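Enoyl-CoA hydratase (Mycobacterium smegmatis, PDB 3PE8) probably catalyses the reversible addition of water to the double bond of 2-enoyl-CoA thioesters, as an enzyme of the crotonase family, and binds zinc. Local coordinates at residues Q146-V150 / G151-R155. Numbering follows the deposited sequence.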
ATOM      1  N   GLN A 146       2.170 -16.401  -1.666  1.00  8.50           N
ATOM      2  CA  GLN A 146       3.447 -15.739  -1.922  1.00  9.70           C
ATOM      3  C   GLN A 146       4.527 -16.708  -2.424  1.00  8.92           C
ATOM      4  O   GLN A 146       5.337 -16.342  -3.308  1.00 12.17           O
ATOM      5  CB  GLN A 146       3.921 -15.025  -0.658  1.00  9.08           C
ATOM      6  CG  GLN A 146       5.194 -14.309  -0.763  1.00 10.10           C
ATOM      7  CD  GLN A 146       5.687 -13.760   0.550  1.00 14.08           C
ATOM      8  OE1 GLN A 146       5.619 -14.431   1.580  1.00 12.71           O
ATOM      9  NE2 GLN A 146       6.176 -12.509   0.529  1.00 14.12           N
ATOM     10  N   LYS A 147       4.559 -17.908  -1.851  1.00  8.40           N
ATOM     11  CA  LYS A 147       5.681 -18.851  -2.080  1.00  8.81           C
ATOM     12  C   LYS A 147       5.370 -20.036  -2.987  1.00 10.47           C
ATOM     13  O   LYS A 147       6.311 -20.654  -3.510  1.00 11.69           O
ATOM     14  CB  LYS A 147       6.274 -19.251  -0.722  1.00 10.10           C
ATOM     15  CG  LYS A 147       6.795 -18.037   0.032  1.00  9.59           C
ATOM     16  CD  LYS A 147       7.616 -18.374   1.290  1.00 10.01           C
ATOM     17  CE  LYS A 147       8.122 -17.154   1.973  1.00 12.22           C
ATOM     18  NZ  LYS A 147       9.115 -17.476   3.069  1.00 11.79           N
ATOM     19  N   VAL A 148       4.093 -20.383  -3.190  1.00  9.96           N
ATOM     20  CA  VAL A 148       3.721 -21.480  -4.088  1.00 10.97           C
ATOM     21  C   VAL A 148       2.832 -21.036  -5.249  1.00 11.75           C
ATOM     22  O   VAL A 148       2.597 -21.857  -6.157  1.00 12.83           O
ATOM     23  CB  VAL A 148       3.092 -22.621  -3.255  1.00 12.12           C
ATOM     24  CG1 VAL A 148       1.551 -22.451  -3.071  1.00 10.69           C
ATOM     25  CG2 VAL A 148       3.443 -24.040  -3.732  1.00 16.42           C
ATOM     26  N   GLY A 149       2.373 -19.781  -5.240  1.00 10.89           N
ATOM     27  CA  GLY A 149       1.459 -19.242  -6.237  1.00 11.51           C
ATOM     28  C   GLY A 149       0.007 -19.243  -5.796  1.00 10.55           C
ATOM     29  O   GLY A 149      -0.404 -20.049  -4.954  1.00 10.41           O
ATOM     30  N   VAL A 150      -0.761 -18.319  -6.362  1.00 10.88           N
ATOM     31  CA  VAL A 150      -2.147 -18.094  -5.961  1.00 10.19           C
ATOM     32  C   VAL A 150      -3.027 -19.342  -6.160  1.00 10.13           C
ATOM     33  O   VAL A 150      -3.658 -19.841  -5.217  1.00 10.55           O
ATOM     34  CB  VAL A 150      -2.788 -16.898  -6.679  1.00 11.60           C
ATOM     35  CG1 VAL A 150      -4.220 -16.734  -6.223  1.00 11.98           C
ATOM     36  CG2 VAL A 150      -1.959 -15.646  -6.435  1.00 13.57           C
ATOM     37  N   GLY A 151      -3.054 -19.861  -7.369  1.00 10.20           N
ATOM     38  CA  GLY A 151      -3.905 -21.010  -7.641  1.00 10.22           C
ATOM     39  C   GLY A 151      -3.561 -22.269  -6.886  1.00  8.70           C
ATOM     40  O   GLY A 151      -4.436 -23.006  -6.402  1.00  9.36           O
ATOM     41  N   LEU A 152      -2.263 -22.544  -6.791  1.00  9.13           N
ATOM     42  CA  LEU A 152      -1.838 -23.714  -6.064  1.00  8.22           C
ATOM     43  C   LEU A 152      -2.107 -23.566  -4.571  1.00  9.08           C
ATOM     44  O   LEU A 152      -2.495 -24.541  -3.930  1.00  8.97           O
ATOM     45  CB  LEU A 152      -0.388 -24.042  -6.375  1.00  9.58           C
ATOM     46  CG  LEU A 152       0.166 -25.339  -5.841  1.00 12.09           C
ATOM     47  CD1 LEU A 152      -0.723 -26.564  -6.188  1.00 14.78           C
ATOM     48  CD2 LEU A 152       1.571 -25.561  -6.424  1.00 13.33           C
ATOM     49  N   ALA A 153      -1.916 -22.365  -4.017  1.00  8.10           N
ATOM     50  CA  ALA A 153      -2.253 -22.145  -2.609  1.00  7.95           C
ATOM     51  C   ALA A 153      -3.745 -22.395  -2.354  1.00  8.24           C
ATOM     52  O   ALA A 153      -4.112 -23.040  -1.371  1.00  8.94           O
ATOM     53  CB  ALA A 153      -1.862 -20.714  -2.143  1.00  9.47           C
ATOM     54  N   ARG A 154      -4.596 -21.883  -3.246  1.00  8.85           N
ATOM     55  CA  ARG A 154      -6.019 -22.088  -3.108  1.00  9.10           C
ATOM     56  C   ARG A 154      -6.369 -23.558  -3.253  1.00  8.95           C
ATOM     57  O   ARG A 154      -7.143 -24.089  -2.444  1.00  9.58           O
ATOM     58  CB  ARG A 154      -6.808 -21.196  -4.068  1.00 10.04           C
ATOM     59  CG  ARG A 154      -6.648 -19.710  -3.698  1.00 10.60           C
ATOM     60  CD  ARG A 154      -7.448 -18.770  -4.557  1.00 10.16           C
ATOM     61  NE  ARG A 154      -7.071 -17.366  -4.318  1.00 11.26           N
ATOM     62  CZ  ARG A 154      -7.569 -16.336  -4.967  1.00 13.11           C
ATOM     63  NH1 ARG A 154      -8.540 -16.484  -5.841  1.00 12.75           N
ATOM     64  NH2 ARG A 154      -7.093 -15.116  -4.714  1.00 15.61           N
ATOM     65  N   ARG A 155      -5.759 -24.250  -4.212  1.00  8.74           N
ATOM     66  CA  ARG A 155      -6.004 -25.671  -4.375  1.00  9.07           C
ATOM     67  C   ARG A 155      -5.591 -26.416  -3.091  1.00  9.15           C
ATOM     68  O   ARG A 155      -6.343 -27.270  -2.606  1.00  9.45           O
ATOM     69  CB  ARG A 155      -5.285 -26.220  -5.620  1.00  8.61           C
ATOM     70  CG  ARG A 155      -5.551 -27.687  -5.880  1.00  9.49           C
ATOM     71  CD  ARG A 155      -4.923 -28.128  -7.186  1.00  9.77           C
ATOM     72  NE  ARG A 155      -4.942 -29.582  -7.250  1.00 12.17           N
ATOM     73  CZ  ARG A 155      -4.968 -30.304  -8.354  1.00 12.33           C
ATOM     74  NH1 ARG A 155      -5.019 -29.764  -9.559  1.00 12.44           N
ATOM     75  NH2 ARG A 155      -5.008 -31.628  -8.248  1.00 14.73           N
TER
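Over one face of the Arg-154 guanidinium sits a methyl group, Val-150 CG1, 3.2 Å above the plane and displaced toward the rim; Arg-154 NE, 3.5 Å from Val-150 CG1, is the closest atom of the group to that methyl. The arginine chain runs alongside the valine in the same direction, four residues on in helix 150-159. CG1 of Val-150 stands anti to its own backbone nitrogen (chi1 180°), which sets it against that face of the guanidinium; the Arg-154 chain stays extended from CG to NE and carries the charge past this methyl. Farther out, NH1 forms a salt bridge with Asp-115 of the second subunit, so the flat group is held at a subunit interface of the six-chain assembly. The backbone between is a helix-to-helix turn: helix 140-148 ends, and Gly-149, with a positive phi of 98°, both leaves it and serves as N-cap of the next, a backbone conformation that glycine adopts without strain. Gly-149 O accepts the amide of Ala-153 at 2.9 Å, and Val-150 O takes that of Arg-154 at 3.0 Å, starting the new helix. Val-148 and Leu-152 meet nearly perpendicular, Val-148 CG2 lying 3.6 Å from Leu-152 CD2, and both also touch Leu-163 of strand 163-164 and Ala-171 of helix 165-171. The other Val-148 methyl, CG1, packs 3.9 Å from CB of buried Ala-153, whose methyl also reaches Leu-144 and Pro-145 of the preceding helix.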